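PDB 3MAB: uncharacterized protein from Listeria monocytogenes, which is of unknown function but has the all-helical fold of the TfoX C-terminal domain, whose wider helix-hairpin-helix clan includes many DNA-binding proteins. Local coordinates for residues Q63-W67 against H68-E72; K14-E17 against Q18-K22; K32-S36 against K37-L41; A4-S7 against E8-N11. The protein carries 2 engineered substitutions. All blocks are in the same frame, centred on the assembly; numbering follows the deposited sequence. Where two conformers were deposited one is given.

Contact 1. Residues Q63-W67 against H68-E72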
loop_
_atom_site.group_PDB
_atom_site.type_symbol
_atom_site.label_atom_id
_atom_site.label_comp_id
_atom_site.label_asym_id
_atom_site.label_seq_id
_atom_site.Cartn_x
_atom_site.Cartn_y
_atom_site.Cartn_z
ATOM N N GLN B 63 1.612 -4.975 -4.354
ATOM C CA GLN B 63 1.134 -5.951 -3.377
ATOM C C GLN B 63 -0.007 -5.462 -2.567
ATOM O O GLN B 63 -0.579 -6.228 -1.780
ATOM C CB GLN B 63 2.284 -6.400 -2.455
ATOM C CG GLN B 63 3.270 -7.219 -3.185
ATOM C CD GLN B 63 4.206 -7.958 -2.257
ATOM O OE1 GLN B 63 3.784 -8.336 -1.144
ATOM N NE2 GLN B 63 5.440 -8.192 -2.677
ATOM N N GLY B 64 -0.377 -4.188 -2.687
ATOM C CA GLY B 64 -1.422 -3.634 -1.857
ATOM C C GLY B 64 -1.117 -3.431 -0.377
ATOM O O GLY B 64 -2.016 -3.474 0.486
ATOM N N ILE B 65 0.137 -3.112 -0.069
ATOM C CA ILE B 65 0.592 -2.939 1.310
ATOM C C ILE B 65 1.540 -1.772 1.482
ATOM O O ILE B 65 2.256 -1.459 0.537
ATOM C CB ILE B 65 1.268 -4.215 1.878
ATOM C CG1 ILE B 65 2.539 -4.552 1.129
ATOM C CG2 ILE B 65 0.323 -5.413 1.839
ATOM C CD1 ILE B 65 3.349 -5.755 1.731
ATOM N N ARG B 66 1.608 -1.163 2.675
ATOM C CA ARG B 66 2.672 -0.216 2.966
ATOM C C ARG B 66 3.986 -0.955 2.797
ATOM O O ARG B 66 4.094 -2.126 3.153
ATOM C CB ARG B 66 2.557 0.513 4.322
ATOM C CG ARG B 66 2.697 -0.329 5.545
ATOM C CD ARG B 66 2.275 0.561 6.730
ATOM N NE ARG B 66 2.537 -0.029 8.023
ATOM C CZ ARG B 66 1.786 -0.960 8.599
ATOM N NH1 ARG B 66 0.729 -1.466 7.981
ATOM N NH2 ARG B 66 2.117 -1.417 9.797
ATOM N N TRP B 67 4.974 -0.280 2.220
ATOM C CA TRP B 67 6.227 -0.924 1.883
ATOM C C TRP B 67 6.901 -1.456 3.128
ATOM O O TRP B 67 7.651 -2.402 3.037
ATOM C CB TRP B 67 7.230 -0.000 1.096
ATOM C CG TRP B 67 7.632 1.223 1.868
ATOM C CD1 TRP B 67 7.047 2.464 1.830
ATOM C CD2 TRP B 67 8.672 1.311 2.822
ATOM N NE1 TRP B 67 7.624 3.306 2.757
ATOM C CE2 TRP B 67 8.638 2.624 3.376
ATOM C CE3 TRP B 67 9.630 0.403 3.300
ATOM C CZ2 TRP B 67 9.545 3.057 4.344
ATOM C CZ3 TRP B 67 10.529 0.832 4.277
ATOM C CH2 TRP B 67 10.480 2.159 4.788
ATOM N N HIS B 68 6.582 -0.841 4.275
ATOM C CA HIS B 68 7.198 -1.215 5.523
ATOM C C HIS B 68 6.912 -2.722 5.782
ATOM O O HIS B 68 7.708 -3.401 6.417
ATOM C CB HIS B 68 6.660 -0.384 6.695
ATOM C CG HIS B 68 6.573 1.103 6.442
ATOM N ND1 HIS B 68 5.723 1.642 5.505
ATOM C CD2 HIS B 68 7.130 2.162 7.095
ATOM C CE1 HIS B 68 5.806 2.968 5.536
ATOM N NE2 HIS B 68 6.643 3.311 6.498
ATOM N N GLY B 69 5.779 -3.224 5.289
ATOM C CA GLY B 69 5.387 -4.618 5.494
ATOM C C GLY B 69 5.890 -5.643 4.514
ATOM O O GLY B 69 5.542 -6.827 4.613
ATOM N N LEU B 70 6.684 -5.219 3.548
ATOM C CA LEU B 70 7.193 -6.164 2.591
ATOM C C LEU B 70 7.995 -7.257 3.286
ATOM O O LEU B 70 8.736 -6.968 4.203
ATOM C CB LEU B 70 8.073 -5.480 1.533
ATOM C CG LEU B 70 7.369 -4.620 0.466
ATOM C CD1 LEU B 70 8.335 -3.734 -0.288
ATOM C CD2 LEU B 70 6.557 -5.589 -0.455
ATOM N N ASP B 71 7.839 -8.490 2.828
ATOM C CA ASP B 71 8.651 -9.569 3.390
ATOM C C ASP B 71 10.126 -9.357 3.178
ATOM O O ASP B 71 10.561 -8.684 2.221
ATOM C CB ASP B 71 8.171 -10.945 2.944
ATOM C CG ASP B 71 8.202 -11.130 1.494
ATOM O OD1 ASP B 71 9.240 -11.527 0.930
ATOM O OD2 ASP B 71 7.193 -10.784 0.838
ATOM N N GLU B 72 10.929 -9.949 4.046
ATOM C CA GLU B 72 12.336 -9.702 4.005
ATOM C C GLU B 72 12.939 -10.206 2.697
ATOM O O GLU B 72 13.852 -9.604 2.158
ATOM C CB GLU B 72 13.014 -10.427 5.146
ATOM C CG GLU B 72 14.428 -9.996 5.377
ATOM C CD GLU B 72 14.520 -8.563 5.812
ATOM O OE1 GLU B 72 13.641 -8.191 6.630
ATOM O OE2 GLU B 72 15.461 -7.862 5.341
HETATM O O HOH W 1 6.691 -10.663 -1.588
HETATM O O HOH W 2 5.325 -9.018 1.009
#

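Contact 2. Residues K14-E17 against Q18-K22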
loop_
_atom_site.group_PDB
_atom_site.type_symbol
_atom_site.label_atom_id
_atom_site.label_comp_id
_atom_site.label_asym_id
_atom_site.label_seq_id
_atom_site.Cartn_x
_atom_site.Cartn_y
_atom_site.Cartn_z
ATOM N N LYS B 14 2.017 12.031 -4.790
ATOM C CA LYS B 14 1.543 12.674 -6.006
ATOM C C LYS B 14 2.688 12.742 -7.024
ATOM O O LYS B 14 2.481 12.527 -8.206
ATOM C CB LYS B 14 0.918 14.042 -5.694
ATOM C CG LYS B 14 -0.382 13.945 -4.888
ATOM C CD LYS B 14 -0.164 13.497 -3.438
ATOM C CE LYS B 14 -1.260 13.964 -2.499
ATOM N NZ LYS B 14 -0.852 13.805 -1.066
ATOM N N VAL B 15 3.893 12.987 -6.582
ATOM C CA VAL B 15 5.012 13.095 -7.459
ATOM C C VAL B 15 5.418 11.756 -8.105
ATOM O O VAL B 15 5.726 11.644 -9.304
ATOM C CB VAL B 15 6.136 13.794 -6.685
ATOM C CG1 VAL B 15 7.406 13.702 -7.438
ATOM C CG2 VAL B 15 5.716 15.289 -6.349
ATOM N N LEU B 16 5.409 10.699 -7.329
ATOM C CA LEU B 16 5.627 9.378 -7.915
ATOM C C LEU B 16 4.507 9.000 -8.917
ATOM O O LEU B 16 4.796 8.402 -9.947
ATOM C CB LEU B 16 5.751 8.321 -6.817
ATOM C CG LEU B 16 6.030 6.886 -7.215
ATOM C CD1 LEU B 16 7.250 6.758 -8.184
ATOM C CD2 LEU B 16 6.244 6.002 -5.986
ATOM N N GLU B 17 3.245 9.354 -8.615
ATOM C CA GLU B 17 2.151 9.155 -9.565
ATOM C C GLU B 17 2.528 9.899 -10.865
ATOM O O GLU B 17 2.364 9.355 -11.926
ATOM C CB GLU B 17 0.805 9.665 -9.018
ATOM C CG GLU B 17 -0.331 9.746 -10.104
ATOM C CD GLU B 17 -1.664 10.131 -9.535
ATOM O OE1 GLU B 17 -1.799 11.271 -9.105
ATOM O OE2 GLU B 17 -2.541 9.253 -9.436
ATOM N N GLN B 18 2.967 11.162 -10.789
ATOM C CA GLN B 18 3.309 11.945 -11.979
ATOM C C GLN B 18 4.453 11.272 -12.719
ATOM O O GLN B 18 4.458 11.211 -13.932
ATOM C CB GLN B 18 3.679 13.380 -11.612
ATOM C CG GLN B 18 2.536 14.152 -11.129
ATOM C CD GLN B 18 2.908 15.474 -10.484
ATOM O OE1 GLN B 18 4.013 15.655 -9.908
ATOM N NE2 GLN B 18 1.973 16.406 -10.541
ATOM N N ASP B 19 5.438 10.773 -11.987
ATOM C CA ASP B 19 6.599 10.099 -12.649
ATOM C C ASP B 19 6.163 8.823 -13.381
ATOM O O ASP B 19 6.597 8.569 -14.504
ATOM C CB ASP B 19 7.707 9.767 -11.631
ATOM C CG ASP B 19 8.398 11.031 -11.096
ATOM O OD1 ASP B 19 8.330 12.116 -11.735
ATOM O OD2 ASP B 19 9.031 10.903 -10.016
ATOM N N LEU B 20 5.253 8.075 -12.747
ATOM C CA LEU B 20 4.734 6.892 -13.379
ATOM C C LEU B 20 4.003 7.269 -14.697
ATOM O O LEU B 20 4.221 6.664 -15.713
ATOM C CB LEU B 20 3.823 6.135 -12.451
ATOM C CG LEU B 20 4.507 5.284 -11.383
ATOM C CD1 LEU B 20 3.440 4.893 -10.361
ATOM C CD2 LEU B 20 5.197 4.041 -11.965
ATOM N N ILE B 21 3.120 8.253 -14.641
ATOM C CA ILE B 21 2.366 8.656 -15.813
ATOM C C ILE B 21 3.273 9.116 -16.919
ATOM O O ILE B 21 3.099 8.748 -18.068
ATOM C CB ILE B 21 1.360 9.736 -15.409
ATOM C CG1 ILE B 21 0.269 9.157 -14.525
ATOM C CG2 ILE B 21 0.784 10.399 -16.685
ATOM C CD1 ILE B 21 -0.587 10.215 -13.814
ATOM N N LYS B 22 4.250 9.904 -16.562
ATOM C CA LYS B 22 5.201 10.383 -17.524
ATOM C C LYS B 22 5.920 9.233 -18.211
ATOM O O LYS B 22 6.236 9.304 -19.428
ATOM C CB LYS B 22 6.217 11.319 -16.881
ATOM C CG LYS B 22 5.682 12.672 -16.499
ATOM C CD LYS B 22 6.833 13.535 -16.014
ATOM C CE LYS B 22 6.566 14.203 -14.711
ATOM N NZ LYS B 22 5.923 15.524 -14.936
#

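Contact 3. Residues K32-S36 against K37-L41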
loop_
_atom_site.group_PDB
_atom_site.type_symbol
_atom_site.label_atom_id
_atom_site.label_comp_id
_atom_site.label_asym_id
_atom_site.label_seq_id
_atom_site.Cartn_x
_atom_site.Cartn_y
_atom_site.Cartn_z
ATOM N N LYS B 32 0.365 -2.934 -12.020
ATOM C CA LYS B 32 0.424 -4.341 -11.674
ATOM C C LYS B 32 0.943 -5.127 -12.871
ATOM O O LYS B 32 1.758 -6.059 -12.669
ATOM C CB LYS B 32 -0.952 -4.850 -11.262
ATOM C CG LYS B 32 -0.929 -6.348 -10.817
ATOM C CD LYS B 32 -2.257 -6.819 -10.371
ATOM C CE LYS B 32 -2.199 -8.336 -10.106
ATOM N NZ LYS B 32 -2.066 -9.113 -11.406
ATOM N N ASP B 33 0.435 -4.801 -14.054
ATOM C CA ASP B 33 0.737 -5.554 -15.301
ATOM C C ASP B 33 2.246 -5.531 -15.557
ATOM O O ASP B 33 2.837 -6.512 -16.067
ATOM C CB ASP B 33 0.080 -4.938 -16.565
ATOM C CG ASP B 33 -1.429 -5.167 -16.737
ATOM O OD1 ASP B 33 -2.034 -4.429 -17.564
ATOM O OD2 ASP B 33 -1.975 -6.063 -16.149
ATOM N N VAL B 34 2.906 -4.411 -15.329
ATOM C CA VAL B 34 4.349 -4.361 -15.588
ATOM C C VAL B 34 5.210 -4.724 -14.387
ATOM O O VAL B 34 6.338 -5.215 -14.553
ATOM C CB VAL B 34 4.811 -3.032 -16.152
ATOM C CG1 VAL B 34 4.057 -2.690 -17.451
ATOM C CG2 VAL B 34 4.706 -1.913 -15.187
ATOM N N GLY B 35 4.689 -4.516 -13.193
ATOM C CA GLY B 35 5.433 -4.798 -11.993
ATOM C C GLY B 35 6.420 -3.739 -11.575
ATOM O O GLY B 35 6.743 -2.786 -12.326
ATOM N N SER B 36 6.944 -3.891 -10.353
ATOM C CA SER B 36 7.714 -2.830 -9.748
ATOM C C SER B 36 9.057 -2.629 -10.421
ATOM O O SER B 36 9.506 -1.488 -10.550
ATOM C CB SER B 36 7.910 -3.041 -8.272
ATOM O OG SER B 36 8.638 -4.222 -8.024
ATOM N N LYS B 37 9.743 -3.704 -10.816
ATOM C CA LYS B 37 11.077 -3.543 -11.387
ATOM C C LYS B 37 11.013 -2.821 -12.739
ATOM O O LYS B 37 11.790 -1.899 -13.006
ATOM C CB LYS B 37 11.786 -4.875 -11.532
ATOM C CG LYS B 37 12.153 -5.502 -10.166
ATOM C CD LYS B 37 12.901 -6.824 -10.458
ATOM C CE LYS B 37 13.182 -7.602 -9.184
ATOM N NZ LYS B 37 13.272 -9.084 -9.431
ATOM N N GLU B 38 10.082 -3.248 -13.590
ATOM C CA GLU B 38 9.927 -2.576 -14.892
ATOM C C GLU B 38 9.481 -1.104 -14.666
ATOM O O GLU B 38 9.999 -0.207 -15.293
ATOM C CB GLU B 38 8.925 -3.276 -15.784
ATOM C CG GLU B 38 8.775 -2.488 -17.096
ATOM C CD GLU B 38 7.966 -3.124 -18.174
ATOM O OE1 GLU B 38 7.842 -4.365 -18.269
ATOM O OE2 GLU B 38 7.418 -2.337 -19.006
ATOM N N ALA B 39 8.526 -0.876 -13.780
ATOM C CA ALA B 39 8.052 0.496 -13.553
ATOM C C ALA B 39 9.210 1.372 -13.050
ATOM O O ALA B 39 9.417 2.495 -13.510
ATOM C CB ALA B 39 6.896 0.488 -12.601
ATOM N N PHE B 40 9.989 0.832 -12.132
ATOM C CA PHE B 40 11.152 1.539 -11.609
ATOM C C PHE B 40 12.124 1.859 -12.731
ATOM O O PHE B 40 12.592 2.980 -12.804
ATOM C CB PHE B 40 11.870 0.762 -10.505
ATOM C CG PHE B 40 13.037 1.468 -9.954
ATOM C CD1 PHE B 40 12.861 2.354 -8.925
ATOM C CD2 PHE B 40 14.320 1.298 -10.447
ATOM C CE1 PHE B 40 13.895 3.074 -8.423
ATOM C CE2 PHE B 40 15.371 2.039 -9.900
ATOM C CZ PHE B 40 15.136 2.910 -8.884
ATOM N N LEU B 41 12.430 0.900 -13.611
ATOM C CA LEU B 41 13.394 1.129 -14.684
ATOM C C LEU B 41 12.912 2.292 -15.575
ATOM O O LEU B 41 13.694 3.106 -16.085
ATOM C CB LEU B 41 13.614 -0.129 -15.521
ATOM C CG LEU B 41 14.524 -1.163 -14.908
ATOM C CD1 LEU B 41 14.526 -2.369 -15.771
ATOM C CD2 LEU B 41 15.955 -0.651 -14.660
HETATM O O HOH W 3 8.640 -5.773 -13.210
HETATM O O HOH W 4 7.036 -6.517 -16.825
#

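Contact 4. Residues A4-S7 against E8-N11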
loop_
_atom_site.group_PDB
_atom_site.type_symbol
_atom_site.label_atom_id
_atom_site.label_comp_id
_atom_site.label_asym_id
_atom_site.label_seq_id
_atom_site.Cartn_x
_atom_site.Cartn_y
_atom_site.Cartn_z
ATOM N N ALA B 4 -9.686 2.842 -9.111
ATOM C CA ALA B 4 -8.646 3.569 -8.317
ATOM C C ALA B 4 -7.639 4.395 -9.149
ATOM O O ALA B 4 -7.283 4.033 -10.294
ATOM C CB ALA B 4 -7.903 2.560 -7.428
ATOM N N ASN B 5 -7.180 5.502 -8.568
ATOM C CA ASN B 5 -6.084 6.299 -9.116
ATOM C C ASN B 5 -4.786 5.737 -8.558
ATOM O O ASN B 5 -4.769 5.201 -7.448
ATOM C CB ASN B 5 -6.169 7.775 -8.672
ATOM C CG ASN B 5 -7.189 8.558 -9.433
ATOM O OD1 ASN B 5 -7.268 8.470 -10.650
ATOM N ND2 ASN B 5 -7.981 9.343 -8.712
ATOM N N LEU B 6 -3.670 5.905 -9.276
ATOM C CA LEU B 6 -2.343 5.559 -8.739
ATOM C C LEU B 6 -2.009 6.128 -7.376
ATOM O O LEU B 6 -1.422 5.443 -6.526
ATOM C CB LEU B 6 -1.243 5.917 -9.737
ATOM C CG LEU B 6 -1.128 5.038 -10.972
ATOM C CD1 LEU B 6 -0.231 5.805 -11.999
ATOM C CD2 LEU B 6 -0.530 3.704 -10.638
ATOM N N SER B 7 -2.372 7.390 -7.154
ATOM C CA SER B 7 -2.076 8.037 -5.884
ATOM C C SER B 7 -3.013 7.556 -4.766
ATOM O O SER B 7 -2.869 8.035 -3.657
ATOM C CB SER B 7 -2.167 9.553 -6.035
ATOM O OG SER B 7 -3.468 9.938 -6.379
ATOM N N GLU B 8 -3.988 6.683 -5.055
ATOM C CA GLU B 8 -4.762 6.025 -3.990
ATOM C C GLU B 8 -4.146 4.681 -3.553
ATOM O O GLU B 8 -4.593 4.091 -2.571
ATOM C CB GLU B 8 -6.201 5.774 -4.395
ATOM C CG GLU B 8 -6.989 7.074 -4.590
ATOM C CD GLU B 8 -8.364 6.867 -5.197
ATOM O OE1 GLU B 8 -8.440 6.260 -6.285
ATOM O OE2 GLU B 8 -9.374 7.386 -4.634
ATOM N N LEU B 9 -3.154 4.211 -4.284
ATOM C CA LEU B 9 -2.450 2.985 -3.881
ATOM C C LEU B 9 -1.474 3.246 -2.756
ATOM O O LEU B 9 -0.910 4.354 -2.626
ATOM C CB LEU B 9 -1.660 2.415 -5.016
ATOM C CG LEU B 9 -2.428 2.105 -6.285
ATOM C CD1 LEU B 9 -1.473 1.564 -7.327
ATOM C CD2 LEU B 9 -3.664 1.190 -6.131
ATOM N N PRO B 10 -1.236 2.216 -1.916
ATOM C CA PRO B 10 -0.248 2.415 -0.830
ATOM C C PRO B 10 1.110 2.903 -1.370
ATOM O O PRO B 10 1.575 2.405 -2.421
ATOM C CB PRO B 10 -0.115 1.025 -0.197
ATOM C CG PRO B 10 -1.172 0.206 -0.825
ATOM C CD PRO B 10 -1.747 0.841 -1.976
ATOM N N ASN B 11 1.758 3.824 -0.658
ATOM C CA ASN B 11 3.091 4.362 -0.930
ATOM C C ASN B 11 3.249 5.287 -2.104
ATOM O O ASN B 11 4.356 5.772 -2.306
ATOM C CB ASN B 11 4.109 3.205 -1.097
ATOM C CG ASN B 11 3.860 2.080 -0.129
ATOM O OD1 ASN B 11 3.927 2.284 1.073
ATOM N ND2 ASN B 11 3.527 0.894 -0.650
HETATM O O HOH W 5 -1.366 6.598 -1.668
#

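Contact 1. Residues Q63-W67 against H68-E72
His-68 and Trp-67, consecutive residues of a short 3-10 turn in the loop from helix 52-63 to helix 72-85, fold their rings together as an offset stack. The imidazole lies against the five-membered part of the indole, with centroids 4.0 Å apart and planes inclined by 20°. Trp-67 CE2 sits over the centre of the imidazole, whereas His-68 ND1 lies above the indole nearer its rim; the closest pair is Trp-67 NE1 and His-68 CE1 at 3.3 Å. Trp-67 CG stands between its backbone N and carbonyl carbon (chi1 61°), a torsion that turns the indole back over the backbone N of His-68. The aliphatic part of Arg-66 approaches the imidazole obliquely, its CB 3.6 Å from His-68 ND1. The contact buries this nitrogen, for which the model holds no hydrogen-bond partner. The arginine's charged end reaches the second subunit, forming salt bridges with Asp-19, Glu-54 and Asp-47 there.

Two backbone bonds close the turn, Gly-69 N to Arg-66 O and Leu-70 N to Trp-67 O. Leu-70 packs its CD1 on Trp-67 CB, and its CD2 meets both Ile-65 CD1 at 3.9 Å and Gln-63 NE2 at 3.6 Å. A Schellman motif at Gly-64 ends the preceding helix, and Gln-63 NE2 also bonds Glu-59. Asp-71, the N-cap of helix 72-85, is joined to Gln-63 by two waters: one lies 2.5 Å from Asp-71 OD2 and accepts from Gln-63 NE2, the other donates to Asp-71 OD2 and to Gln-63 OE1.

Contact 2. Residues K14-E17 against Q18-K22
Glu-17 and Ile-21 lie side by side and point the same way, one turn apart, with Glu-17 CG 3.7 Å from Ile-21 CD1. It is the methylene part of the glutamate that makes this contact. CG is anti to the backbone N (chi1 168°) and the chain runs on extended, carrying the carboxylate to the loop before the helix, where OE2 accepts a hydrogen bond from Ser-7 N. Val-15 and Asp-19 are likewise aligned, though less closely, Val-15 CG1 standing 4.1 Å from Asp-19 OD2. Gln-18 instead slants across Val-15, bringing its OE1 to 4.0 Å from Val-15 CG2, while its CG rests 3.3 Å from Lys-14 O.

These pairs decorate consecutive turns of the alpha-helix 14-22, in which the amides of Gln-18, Asp-19, Leu-20 and Ile-21 each donate to the carbonyl four residues back. The shortest of these bonds joins Asp-19 N to Val-15 O at 2.8 Å.

Leu-16 and Leu-20 form the inward pair of the helix. Their touch is loose, Leu-16 CD1 lying 4.5 Å from Leu-20 CG, and both pack chiefly elsewhere: Leu-16 on Ile-43 and Ala-57, Leu-20 on Ala-39 and Leu-58.

Contact 3. Residues K32-S36 against K37-L41
Val-34 and Glu-38 face each other across a sharp bend in helix 28-46, where the axes of the segments 32-36 and 37-41 differ by 65°. The bend falls at Gly-35, with backbone angles (phi 81°, psi 169°) far from helical, which a residue without a CB adopts without a clash against the preceding carbonyl oxygen.

Direct backbone bonding resumes just past it. Ala-39 N donates to Gly-35 O at 3.0 Å and Phe-40 N to Ser-36 O at 2.8 Å, both in the usual four-residue helical spacing.

The bond one step earlier is replaced by water. Val-34 O and Glu-38 N are 4.3 Å apart, and a water inserted between them donates to the carbonyl and accepts from the amide at 2.9 Å. A second water donates to the same carbonyl oxygen and to Glu-38 OE1, 2.7 Å away, so that Val-34 O is gripped by two waters.

Side-chain packing accompanies the bend. The glutamate chain, extended with CG anti to the backbone N, crosses Val-34 at about a right angle and lays its carboxylate carbon 3.7 Å from Val-34 CB. The other carboxylate oxygen, OE2, is 3.7 Å from Val-34 CG1 and forms a salt bridge with Arg-42. An apolar contact joins Val-34 CG2 to Ala-39 CB at 4.2 Å.

The bent helix lies centrally in the fold: Ser-36 bonds Glu-59 of helix 52-63, Lys-37 pairs with Glu-77 of helix 72-85, and Phe-40 packs on Leu-55 and Leu-58 of the former and Leu-85 of the latter.

Contact 4. Residues A4-S7 against E8-N11
Glu-8 folds back on Asn-5 through three torsions: CG is anti to the carbonyl carbon (chi1 -66°), the chain continues extended (chi2 171°), and a final turn of the carboxylate (chi3 -55°) sets OE1 before the backbone N of Asn-5. The resulting hydrogen bond is 2.7 Å long and nearly straight, and it uses the anti lone pair of OE1, away from OE2. The same oxygen lies 3.4 Å from Ala-4 CA and 3.6 Å from Asn-5 CB, so this oxygen packs against the first two residues of the segment.

Going the other way, Glu-8 N donates to Asn-5 O at 2.9 Å. Leu-9 N then donates to Leu-6 O, and these two bonds close a single turn of 3-10 helix before helix 14-22. The side-chain bond to Asn-5 N corresponds to one half of a capping box, with the glutamate three residues after the residue it caps.

Leu-6 and Leu-9 meet through CD2 and CD1, 4.1 Å apart. Each continues into the protein: Leu-6 packs on Leu-20, Leu-9 on Pro-28 and Leu-31.

The second carboxylate oxygen, OE2, forms a salt bridge with Lys-75 of the second subunit. With an N-H held at OE1 and an ammonium group at OE2, Glu-8 probably stays ionised, and one side chain links the local turn to the dimer interface.

Overall arrangement
From the N terminus the contacts follow in series as 4, 2, 3 and 1; each is local, contacts 4 and 1 closing turns in loops and contacts 2 and 3 running along helices, and none nests in or crosses another. Contact 4 forms a 3-10 turn in the loop ahead of helix 14-22 and meets contact 2 where Glu-17 holds Ser-7 N. Helix 14-22 in turn packs on the bent helix 28-46 of contact 3 through Leu-20 and Ala-39. Contact 1, joining helix 52-63 to helix 72-85, returns to the start of the chain: Asn-11 of contact 4 bonds Ile-65 O and Trp-67 N, tying the two loops together. Contacts 1 and 4 both face the second subunit, while contact 3 lies nearest the chain's centre.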